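PDB 3IEE: putative exported protein from Bacteroides fragilis NCTC 9343, which is of unknown function, an all-helical, probably lipid-anchored exported protein whose chain carries a DUF6845 region followed by a DUF3829-like C-terminal region. Local coordinates for residues Ala48-Met53 with Lys128-Asn133; Glu54-Thr59 with Thr113-Leu118; Gln95-Leu100 with Gln145-Ile150; Phe101-Glu106 with Thr138-Tyr143. All blocks are in the same frame, centred on the assembly; numbering follows the deposited sequence.

Contact 1 of 4, residues Ala48-Met53 with Lys128-Asn133; sequences AVLDYM and KLLDVN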
# COMPACT_ATOMS: atom_id res chain seq x y z
N ALA A 48 3.63 14.15 6.90
CA ALA A 48 4.18 15.50 6.83
C ALA A 48 3.11 16.59 7.00
O ALA A 48 3.37 17.61 7.70
CB ALA A 48 4.96 15.72 5.50
N VAL A 49 1.94 16.40 6.39
CA VAL A 49 0.83 17.34 6.54
C VAL A 49 0.39 17.35 8.02
O VAL A 49 0.25 18.42 8.61
CB VAL A 49 -0.34 17.05 5.56
CG1 VAL A 49 -1.55 17.85 5.90
CG2 VAL A 49 0.11 17.28 4.08
N LEU A 50 0.19 16.17 8.60
CA LEU A 50 -0.25 16.08 9.99
C LEU A 50 0.80 16.63 10.97
O LEU A 50 0.48 17.30 11.96
CB LEU A 50 -0.60 14.63 10.35
CG LEU A 50 -1.84 14.03 9.66
CD1 LEU A 50 -1.80 12.49 9.94
CD2 LEU A 50 -3.17 14.66 10.17
N ASP A 51 2.06 16.35 10.69
CA ASP A 51 3.16 16.85 11.52
C ASP A 51 3.19 18.39 11.51
O ASP A 51 3.37 19.01 12.56
CB ASP A 51 4.49 16.32 11.02
CG ASP A 51 4.77 14.87 11.44
OD1 ASP A 51 4.16 14.39 12.38
OD2 ASP A 51 5.69 14.27 10.84
N TYR A 52 3.08 18.97 10.33
CA TYR A 52 2.99 20.43 10.16
C TYR A 52 1.78 21.00 10.88
O TYR A 52 1.88 22.00 11.59
CB TYR A 52 2.95 20.84 8.68
CG TYR A 52 2.88 22.37 8.48
CD1 TYR A 52 3.97 23.19 8.75
CD2 TYR A 52 1.69 22.98 8.13
CE1 TYR A 52 3.89 24.56 8.60
CE2 TYR A 52 1.59 24.34 7.97
CZ TYR A 52 2.68 25.14 8.23
OH TYR A 52 2.59 26.50 8.04
N MSE A 53 0.61 20.39 10.70
CA MSE A 53 -0.55 20.82 11.48
C MSE A 53 -0.26 20.87 12.97
O MSE A 53 -0.53 21.89 13.61
CB MSE A 53 -1.79 19.93 11.17
CG MSE A 53 -2.34 20.14 9.79
SE MSE A 53 -3.69 18.89 9.29
CE MSE A 53 -5.17 19.59 10.33
N LYS A 128 -9.93 20.25 17.04
CA LYS A 128 -10.98 19.35 16.53
C LYS A 128 -10.82 18.93 15.06
O LYS A 128 -11.03 17.76 14.70
CB LYS A 128 -12.36 19.98 16.75
CG LYS A 128 -12.75 20.08 18.24
CD LYS A 128 -13.90 21.08 18.51
CE LYS A 128 -15.09 20.87 17.57
NZ LYS A 128 -16.20 21.82 17.89
N LEU A 129 -10.46 19.89 14.21
CA LEU A 129 -10.15 19.63 12.80
C LEU A 129 -8.86 18.81 12.62
O LEU A 129 -8.78 17.99 11.70
CB LEU A 129 -10.08 20.94 12.01
CG LEU A 129 -10.69 20.97 10.62
CD1 LEU A 129 -12.11 20.35 10.56
CD2 LEU A 129 -10.71 22.38 10.11
N LEU A 130 -7.90 18.95 13.53
CA LEU A 130 -6.71 18.11 13.51
C LEU A 130 -7.14 16.68 13.79
O LEU A 130 -6.74 15.75 13.10
CB LEU A 130 -5.65 18.58 14.52
CG LEU A 130 -4.36 17.77 14.68
CD1 LEU A 130 -3.71 17.44 13.34
CD2 LEU A 130 -3.33 18.42 15.60
N ASP A 131 -7.98 16.51 14.81
CA ASP A 131 -8.44 15.17 15.17
C ASP A 131 -9.25 14.53 14.03
O ASP A 131 -9.10 13.35 13.75
CB ASP A 131 -9.23 15.17 16.48
CG ASP A 131 -8.35 15.40 17.71
OD1 ASP A 131 -7.13 15.13 17.68
OD2 ASP A 131 -8.91 15.84 18.75
N VAL A 132 -10.07 15.31 13.36
CA VAL A 132 -10.78 14.82 12.19
C VAL A 132 -9.82 14.37 11.10
O VAL A 132 -10.03 13.36 10.43
CB VAL A 132 -11.67 15.90 11.62
CG1 VAL A 132 -12.13 15.58 10.25
CG2 VAL A 132 -12.89 16.15 12.56
N ASN A 133 -8.74 15.11 10.90
CA ASN A 133 -7.77 14.73 9.87
C ASN A 133 -6.96 13.50 10.22
O ASN A 133 -6.62 12.74 9.31
CB ASN A 133 -6.86 15.91 9.47
CG ASN A 133 -7.38 16.67 8.25
OD1 ASN A 133 -8.56 16.63 7.92
ND2 ASN A 133 -6.49 17.40 7.58

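Contact 2 of 4, residues Glu54-Thr59 with Thr113-Leu118; sequences EQKGKT and TYLSYL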
# COMPACT_ATOMS: atom_id res chain seq x y z
N GLU A 54 0.31 19.79 13.52
CA GLU A 54 0.64 19.74 14.96
C GLU A 54 1.61 20.86 15.34
O GLU A 54 1.42 21.57 16.32
CB GLU A 54 1.32 18.42 15.34
CG GLU A 54 0.47 17.17 15.26
CD GLU A 54 1.30 15.84 15.38
OE1 GLU A 54 2.53 15.82 15.09
OE2 GLU A 54 0.70 14.82 15.79
N GLN A 55 2.68 20.98 14.56
CA GLN A 55 3.72 21.96 14.87
C GLN A 55 3.21 23.39 14.77
O GLN A 55 3.54 24.21 15.63
CB GLN A 55 4.93 21.76 13.95
CG GLN A 55 6.11 22.61 14.34
CD GLN A 55 6.43 22.52 15.82
OE1 GLN A 55 6.48 23.57 16.53
NE2 GLN A 55 6.65 21.28 16.33
N LYS A 56 2.43 23.69 13.73
CA LYS A 56 1.89 25.05 13.50
C LYS A 56 0.98 25.52 14.63
O LYS A 56 0.78 26.73 14.85
CB LYS A 56 1.17 25.09 12.13
CG LYS A 56 0.80 26.47 11.61
CD LYS A 56 1.99 27.40 11.41
CE LYS A 56 1.59 28.69 10.68
NZ LYS A 56 2.74 29.68 10.49
N GLY A 57 0.41 24.58 15.36
CA GLY A 57 -0.36 24.91 16.56
C GLY A 57 0.52 25.24 17.75
O GLY A 57 0.01 25.74 18.75
N LYS A 58 1.83 24.96 17.66
CA LYS A 58 2.80 25.26 18.72
C LYS A 58 3.71 26.48 18.42
O LYS A 58 3.98 27.31 19.30
CB LYS A 58 3.69 24.04 18.93
CG LYS A 58 2.95 22.76 19.32
CD LYS A 58 3.94 21.62 19.46
CE LYS A 58 3.24 20.29 19.71
NZ LYS A 58 4.16 19.14 19.57
N THR A 59 4.18 26.56 17.17
CA THR A 59 5.15 27.57 16.71
C THR A 59 4.79 28.00 15.29
O THR A 59 4.01 27.32 14.64
CB THR A 59 6.58 26.97 16.64
OG1 THR A 59 6.55 25.70 15.98
CG2 THR A 59 7.15 26.79 18.04
N THR A 113 -8.77 25.08 6.24
CA THR A 113 -9.63 25.58 7.30
C THR A 113 -8.93 25.61 8.66
O THR A 113 -9.12 26.54 9.47
CB THR A 113 -10.92 24.74 7.39
OG1 THR A 113 -11.45 24.60 6.07
CG2 THR A 113 -11.97 25.45 8.31
N TYR A 114 -8.12 24.60 8.91
CA TYR A 114 -7.35 24.49 10.16
C TYR A 114 -6.41 25.69 10.34
O TYR A 114 -6.31 26.28 11.42
CB TYR A 114 -6.52 23.20 10.12
CG TYR A 114 -5.56 23.04 11.25
CD1 TYR A 114 -5.98 22.55 12.46
CD2 TYR A 114 -4.21 23.36 11.10
CE1 TYR A 114 -5.09 22.36 13.52
CE2 TYR A 114 -3.30 23.19 12.14
CZ TYR A 114 -3.76 22.70 13.37
OH TYR A 114 -2.90 22.52 14.43
N LEU A 115 -5.73 26.05 9.25
CA LEU A 115 -4.79 27.16 9.26
C LEU A 115 -5.55 28.45 9.53
O LEU A 115 -5.04 29.34 10.23
CB LEU A 115 -4.02 27.21 7.93
CG LEU A 115 -3.02 26.06 7.72
CD1 LEU A 115 -2.33 26.17 6.39
CD2 LEU A 115 -2.01 26.01 8.84
N SER A 116 -6.77 28.56 9.02
CA SER A 116 -7.56 29.78 9.25
C SER A 116 -8.08 29.88 10.69
O SER A 116 -8.13 30.98 11.25
CB SER A 116 -8.69 29.88 8.24
OG SER A 116 -8.16 29.78 6.92
N TYR A 117 -8.48 28.76 11.28
CA TYR A 117 -8.81 28.75 12.73
C TYR A 117 -7.60 29.23 13.56
O TYR A 117 -7.76 30.04 14.48
CB TYR A 117 -9.21 27.35 13.21
CG TYR A 117 -10.64 26.94 12.94
CD1 TYR A 117 -11.67 27.85 13.11
CD2 TYR A 117 -10.95 25.64 12.52
CE1 TYR A 117 -12.98 27.50 12.85
CE2 TYR A 117 -12.26 25.27 12.26
CZ TYR A 117 -13.27 26.21 12.43
OH TYR A 117 -14.59 25.89 12.20
N LEU A 118 -6.41 28.70 13.26
CA LEU A 118 -5.18 29.14 13.95
C LEU A 118 -4.89 30.64 13.77
O LEU A 118 -4.53 31.33 14.75
CB LEU A 118 -3.97 28.36 13.45
CG LEU A 118 -3.83 26.92 13.92
CD1 LEU A 118 -2.56 26.26 13.30
CD2 LEU A 118 -3.86 26.79 15.43

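Contact 3 of 4, residues Gln95-Leu100 with Gln145-Ile150; sequences QNYTGL and QNIFDI. With EDO (1,2-ethanediol), chain E.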
# COMPACT_ATOMS: atom_id res chain seq x y z
N GLN A 95 -16.97 1.85 -4.89
CA GLN A 95 -17.30 2.39 -3.57
C GLN A 95 -16.06 2.80 -2.79
O GLN A 95 -16.02 3.87 -2.20
CB GLN A 95 -18.03 1.29 -2.85
CG GLN A 95 -18.66 1.56 -1.54
CD GLN A 95 -19.33 0.26 -1.10
OE1 GLN A 95 -20.34 -0.16 -1.69
NE2 GLN A 95 -18.72 -0.43 -0.12
N ASN A 96 -15.04 1.93 -2.80
CA ASN A 96 -13.81 2.21 -2.07
C ASN A 96 -13.05 3.39 -2.73
O ASN A 96 -12.54 4.28 -2.03
CB ASN A 96 -12.95 0.94 -1.95
CG ASN A 96 -13.36 0.03 -0.79
OD1 ASN A 96 -13.05 0.30 0.40
ND2 ASN A 96 -14.06 -1.02 -1.10
N TYR A 97 -12.94 3.40 -4.05
CA TYR A 97 -12.29 4.54 -4.73
C TYR A 97 -13.04 5.84 -4.47
O TYR A 97 -12.43 6.89 -4.21
CB TYR A 97 -12.15 4.27 -6.22
CG TYR A 97 -10.87 3.56 -6.57
CD1 TYR A 97 -9.64 4.18 -6.38
CD2 TYR A 97 -10.89 2.24 -7.05
CE1 TYR A 97 -8.44 3.58 -6.68
CE2 TYR A 97 -9.69 1.62 -7.36
CZ TYR A 97 -8.46 2.27 -7.18
OH TYR A 97 -7.29 1.65 -7.51
N THR A 98 -14.36 5.77 -4.56
CA THR A 98 -15.19 6.97 -4.36
C THR A 98 -14.96 7.52 -2.94
O THR A 98 -14.73 8.73 -2.76
CB THR A 98 -16.67 6.71 -4.66
OG1 THR A 98 -16.80 6.36 -6.05
CG2 THR A 98 -17.53 7.96 -4.37
N GLY A 99 -14.99 6.62 -1.97
CA GLY A 99 -14.73 6.95 -0.57
C GLY A 99 -13.35 7.51 -0.33
O GLY A 99 -13.17 8.46 0.45
N LEU A 100 -12.35 6.93 -0.98
CA LEU A 100 -11.00 7.43 -0.91
C LEU A 100 -10.88 8.86 -1.44
O LEU A 100 -10.30 9.75 -0.77
CB LEU A 100 -10.06 6.49 -1.71
CG LEU A 100 -8.61 6.99 -1.82
CD1 LEU A 100 -7.99 7.38 -0.48
CD2 LEU A 100 -7.76 5.96 -2.52
N GLN A 145 -5.99 -0.10 1.22
CA GLN A 145 -5.74 -1.49 1.48
C GLN A 145 -6.95 -2.36 1.07
O GLN A 145 -6.77 -3.50 0.55
CB GLN A 145 -5.36 -1.77 2.95
CG GLN A 145 -4.95 -3.24 3.19
CD GLN A 145 -3.77 -3.69 2.32
OE1 GLN A 145 -2.71 -3.05 2.31
NE2 GLN A 145 -3.95 -4.77 1.57
N ASN A 146 -8.18 -1.86 1.32
CA ASN A 146 -9.40 -2.56 0.90
C ASN A 146 -9.37 -2.91 -0.60
O ASN A 146 -9.77 -4.00 -1.00
CB ASN A 146 -10.65 -1.72 1.15
CG ASN A 146 -11.07 -1.65 2.60
OD1 ASN A 146 -10.53 -2.34 3.48
ND2 ASN A 146 -12.10 -0.82 2.86
N ILE A 147 -8.95 -1.95 -1.40
CA ILE A 147 -8.89 -2.15 -2.87
C ILE A 147 -7.93 -3.31 -3.21
O ILE A 147 -8.31 -4.23 -3.95
CB ILE A 147 -8.56 -0.83 -3.55
CG1 ILE A 147 -9.75 0.14 -3.44
CG2 ILE A 147 -8.18 -1.05 -5.06
CD1 ILE A 147 -9.39 1.53 -3.56
N PHE A 148 -6.72 -3.30 -2.62
CA PHE A 148 -5.77 -4.40 -2.83
C PHE A 148 -6.36 -5.72 -2.40
O PHE A 148 -6.23 -6.75 -3.09
CB PHE A 148 -4.42 -4.10 -2.14
CG PHE A 148 -3.67 -2.99 -2.78
CD1 PHE A 148 -3.40 -3.00 -4.15
CD2 PHE A 148 -3.22 -1.90 -2.04
CE1 PHE A 148 -2.68 -1.94 -4.75
CE2 PHE A 148 -2.47 -0.87 -2.62
CZ PHE A 148 -2.22 -0.88 -3.99
N ASP A 149 -7.02 -5.71 -1.25
CA ASP A 149 -7.63 -6.95 -0.72
C ASP A 149 -8.71 -7.51 -1.65
O ASP A 149 -8.78 -8.70 -1.84
CB ASP A 149 -8.27 -6.72 0.64
CG ASP A 149 -7.25 -6.46 1.79
OD1 ASP A 149 -6.03 -6.69 1.66
OD2 ASP A 149 -7.73 -5.96 2.85
N ILE A 150 -9.54 -6.64 -2.22
CA ILE A 150 -10.57 -7.01 -3.20
C ILE A 150 -9.94 -7.68 -4.42
O ILE A 150 -10.41 -8.74 -4.91
CB ILE A 150 -11.41 -5.77 -3.60
CG1 ILE A 150 -12.30 -5.33 -2.42
CG2 ILE A 150 -12.27 -6.05 -4.86
CD1 ILE A 150 -12.77 -3.90 -2.50
C1 EDO E . -12.53 0.68 5.71
O1 EDO E . -13.42 -0.45 5.65
C2 EDO E . -13.19 1.97 5.24
O2 EDO E . -12.53 3.11 5.82

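Contact 4 of 4, residues Phe101-Glu106 with Thr138-Tyr143; sequences FQARTE and TQMSEY. With EDO (1,2-ethanediol), chain E.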
# COMPACT_ATOMS: atom_id res chain seq x y z
N PHE A 101 -11.42 9.10 -2.63
CA PHE A 101 -11.29 10.41 -3.26
C PHE A 101 -12.01 11.45 -2.39
O PHE A 101 -11.52 12.56 -2.22
CB PHE A 101 -11.79 10.42 -4.70
CG PHE A 101 -10.90 9.67 -5.68
CD1 PHE A 101 -9.55 9.97 -5.81
CD2 PHE A 101 -11.44 8.72 -6.54
CE1 PHE A 101 -8.74 9.27 -6.75
CE2 PHE A 101 -10.66 8.04 -7.43
CZ PHE A 101 -9.31 8.30 -7.55
N GLN A 102 -13.13 11.06 -1.78
CA GLN A 102 -13.92 11.97 -0.91
C GLN A 102 -13.15 12.29 0.37
O GLN A 102 -13.05 13.45 0.75
CB GLN A 102 -15.30 11.39 -0.59
CG GLN A 102 -16.32 11.52 -1.75
CD GLN A 102 -17.75 11.01 -1.44
OE1 GLN A 102 -18.12 10.82 -0.28
NE2 GLN A 102 -18.54 10.79 -2.50
N ALA A 103 -12.58 11.25 1.02
CA ALA A 103 -11.81 11.46 2.24
C ALA A 103 -10.59 12.32 2.00
O ALA A 103 -10.26 13.19 2.82
CB ALA A 103 -11.43 10.13 2.92
N ARG A 104 -9.95 12.15 0.84
CA ARG A 104 -8.76 12.89 0.49
C ARG A 104 -9.09 14.37 0.23
O ARG A 104 -8.37 15.25 0.71
CB ARG A 104 -8.12 12.23 -0.73
CG ARG A 104 -6.83 12.84 -1.16
CD ARG A 104 -6.19 11.99 -2.26
NE ARG A 104 -4.93 12.59 -2.71
CZ ARG A 104 -4.86 13.57 -3.59
NH1 ARG A 104 -5.97 14.03 -4.15
NH2 ARG A 104 -3.69 14.06 -3.94
N THR A 105 -10.18 14.62 -0.52
CA THR A 105 -10.72 15.97 -0.74
C THR A 105 -10.93 16.71 0.56
O THR A 105 -10.43 17.83 0.74
CB THR A 105 -12.04 15.91 -1.52
OG1 THR A 105 -11.78 15.28 -2.78
CG2 THR A 105 -12.58 17.35 -1.73
N GLU A 106 -11.59 16.03 1.49
CA GLU A 106 -11.91 16.58 2.80
C GLU A 106 -10.63 16.87 3.60
O GLU A 106 -10.47 17.92 4.21
CB GLU A 106 -12.74 15.58 3.59
CG GLU A 106 -14.17 15.43 3.12
CD GLU A 106 -15.06 14.95 4.25
OE1 GLU A 106 -15.38 15.79 5.14
OE2 GLU A 106 -15.40 13.74 4.24
N THR A 138 -6.45 7.74 8.45
CA THR A 138 -6.67 6.32 8.67
C THR A 138 -7.66 5.72 7.63
O THR A 138 -7.40 4.65 7.08
CB THR A 138 -7.12 6.09 10.16
OG1 THR A 138 -5.93 6.11 10.98
CG2 THR A 138 -7.88 4.74 10.31
N GLN A 139 -8.75 6.45 7.35
CA GLN A 139 -9.76 6.05 6.38
C GLN A 139 -9.14 5.92 4.99
O GLN A 139 -9.43 4.93 4.34
CB GLN A 139 -10.90 7.03 6.30
CG GLN A 139 -11.78 6.92 7.51
CD GLN A 139 -12.82 8.02 7.58
OE1 GLN A 139 -13.23 8.43 8.67
NE2 GLN A 139 -13.27 8.50 6.42
N MSE A 140 -8.36 6.92 4.57
CA MSE A 140 -7.68 6.89 3.23
C MSE A 140 -6.88 5.62 3.11
O MSE A 140 -6.96 4.88 2.12
CB MSE A 140 -6.80 8.15 3.02
CG MSE A 140 -7.63 9.43 2.86
SE MSE A 140 -6.46 10.98 3.08
CE MSE A 140 -5.23 10.57 1.71
N SER A 141 -6.15 5.30 4.17
CA SER A 141 -5.27 4.16 4.12
C SER A 141 -6.06 2.86 4.11
O SER A 141 -5.71 1.90 3.45
CB SER A 141 -4.33 4.19 5.31
OG SER A 141 -3.33 5.15 5.05
N GLU A 142 -7.19 2.89 4.79
CA GLU A 142 -8.07 1.71 4.84
C GLU A 142 -8.72 1.43 3.48
O GLU A 142 -8.77 0.27 3.01
CB GLU A 142 -9.12 1.87 5.94
CG GLU A 142 -8.59 1.53 7.31
CD GLU A 142 -9.61 1.70 8.44
OE1 GLU A 142 -10.70 2.27 8.19
OE2 GLU A 142 -9.30 1.27 9.59
N TYR A 143 -9.24 2.48 2.85
CA TYR A 143 -9.80 2.31 1.51
C TYR A 143 -8.77 1.75 0.52
O TYR A 143 -9.06 0.83 -0.28
CB TYR A 143 -10.29 3.64 0.97
CG TYR A 143 -11.57 4.21 1.56
CD1 TYR A 143 -12.76 3.49 1.49
CD2 TYR A 143 -11.58 5.49 2.10
CE1 TYR A 143 -13.94 4.03 1.96
CE2 TYR A 143 -12.74 6.02 2.59
CZ TYR A 143 -13.91 5.29 2.51
OH TYR A 143 -15.06 5.82 3.02
C1 EDO E . -12.53 0.68 5.71
O1 EDO E . -13.42 -0.45 5.65
C2 EDO E . -13.19 1.97 5.24
O2 EDO E . -12.53 3.11 5.82

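Contact 1 of 4, residues Ala48-Met53 with Lys128-Asn133
Two antiparallel helices of the all-helical DUF6845 region, helix 43-56 and the long helix 123-162, meet where M53 and L50 face N133 and L130. Their short segments run at 163° to each other with axes 10.8 Å apart, a spacing bridged chiefly by M53, with L50, L130 and N133. M53 is a selenomethionine. Its CG lies beside the backbone N, and the chain then bends at the last torsion (chi3 75°), which swings M53 CE over the backbone of helix 123-162, 3.8 Å from L130 CA. The selenium passes N133 at about a right angle, M53 SE lying 3.6 Å from N133 ND2, a close contact and not a hydrogen bond. The amide's own bonds go to a third helix, 87-119: N133 ND2 donates to the carbonyl of F107, and N133 OD1 accepts from the side chain of N110, so both ends of this buried group are satisfied and its plane is fixed. L50 comes in on the neighbouring turn, L50 CD2 resting 4.0 Å from N133 CB. L130 also packs against M53: its CG is anti to the backbone N (chi1 177°), and CD1 rests against the base of the selenomethionine chain. Helix 87-119 lies against this pair too, F107 touching V49 and F111 touching M53. The two segments thus meet by van der Waals contact, mostly apolar, and L130 CD1 sits 3.8 Å from M53 CB and 4.0 Å from M53 CE, touching both ends of that side chain.

Contact 2 of 4, residues Glu54-Thr59 with Thr113-Leu118
K56 and L118 meet where the C-terminal part of helix 43-56 gives way to a turn beside helix 87-119, near one end of the helical bundle. The lysine uses its aliphatic root: CG stands anti to the backbone N (chi1 -168°), and L118 CD1 lies 3.8 Å from K56 CG. The chain then bends at chi2 (60°), and the amine is led away to bond to the carbonyl of P60. L115 approaches the same methylene at about a right angle, L115 CD2 lying 4.0 Å from K56 CG, so two leucines from successive turns hold the base of one lysine. L118 CD1 also touches the backbone, 3.7 Å from K56 O, while L118 CD2 rests 4.1 Å from G57 CA. Within helix 87-119, L118 CG lies over one face of the Y114 ring, offset toward the rim. Y114 has its CG anti to the backbone N, and Y114 OH comes 4.0 Å from G57 N; its hydrogen bond is with the carbonyl of M53. In the turn, Q55 O accepts from both K58 N and T59 N. Between the two segments the contact is mostly van der Waals, the lysine's methylenes probably shielding the leucine methyls, while Y114 OH to M53 O supplies the nearby polar tie.

Contact 3 of 4, residues Gln95-Leu100 with Gln145-Ile150
Over one face of the Y97 ring lies I147 CD1, a CH-pi contact in the antiparallel pairing of helices 87-119 and 123-162. I147 CD1 stands 3.6 Å from the centroid of the Y97 ring and only 2° off the normal, practically equidistant from all six ring carbons. I147 CG2 reaches the far end of the same tyrosine, 3.8 Å from Y97 OH, whose hydrogen bond goes to S33 of helix 17-40. The other flat groups are two amides, N96 and N146, crossing with their planes nearly perpendicular. N146 ND2 donates to N96 OD1 over 2.9 Å; the acceptor lies in the donor's amide plane, whereas the donor is tilted somewhat from the carbonyl plane of N96. N96 ND2 turns back to the carbonyl of N92 on its own helix, so both ends of this buried amide are engaged. I147 CG1, anti to the carbonyl carbon (chi1 -70°), packs 3.6 Å from N96 CB, and I150 CD1 comes 3.5 Å from N96 ND2. A bound 1,2-ethanediol, probably from the crystallisation liquor, takes a second bond from the same asparagine nitrogen: N146 ND2 to its O1, 3.1 Å and nearly straight at 173°.

Contact 4 of 4, residues Phe101-Glu106 with Thr138-Tyr143
Apolar contacts carry the join between A103 and M140, a selenomethionine, where helices 87-119 and 123-162 pass antiparallel at 156° with segment axes 9.1 Å apart. The alanine methyl points toward the other helix, and A103 CB meets M140 CG at 3.9 Å; these two residues also have the nearest CA atoms. Beyond CG the selenomethionine bends at chi3 (57°), bringing M140 CE 4.0 Å from R104 CG as the two chains cross obliquely; M140 SE lies 4.0 Å from R104 CA. R104 offers only its root here. Its extended chain takes the guanidinium away to the carbonyl of V70, which accepts from NH2. The aromatic contact is looser: A103 CB lies at the edge of the Y143 ring, near its plane and 4.3 Å from Y143 CE2.

Polar interactions lie to the sides. T105 OG1 donates to F101 O at 2.8 Å, and T105 N reaches that oxygen from the opposite face of its carbonyl plane. On helix 123-162, a 1,2-ethanediol sits over one face of Y143 and donates through O2 to E142 OE1, 3.1 Å away.

Among the neighbouring helices, M140 also touches L100 and F107 along helix 87-119, Y143 continues toward N96 and L100, and A103 packs on L136. R104 carries the contact outward, touching A69 of a loop and bonding weakly through NE to M40 O at the end of helix 17-40.

Contacts 3 and 4 are successive parts of one antiparallel seam between helices 87-119 and 123-162, their centres 10 Å apart. Y143 of contact 4 ties them across it, Y143 CD1 lying 3.4 Å from N96 OD1 of contact 3, while one 1,2-ethanediol links N146 and E142 on neighbouring turns of helix 123-162. Farther along, helix 43-56 joins as a third member: contact 1 sets it against helix 123-162 and contact 2 against helix 87-119, with centres 9 Å apart and the Y114 to M53 hydrogen bond joining the two. Contacts 2 and 3 mark the extremes, about 31 Å between centres. No active site is known; the diol probably comes from the crystallisation liquor and marks no known site.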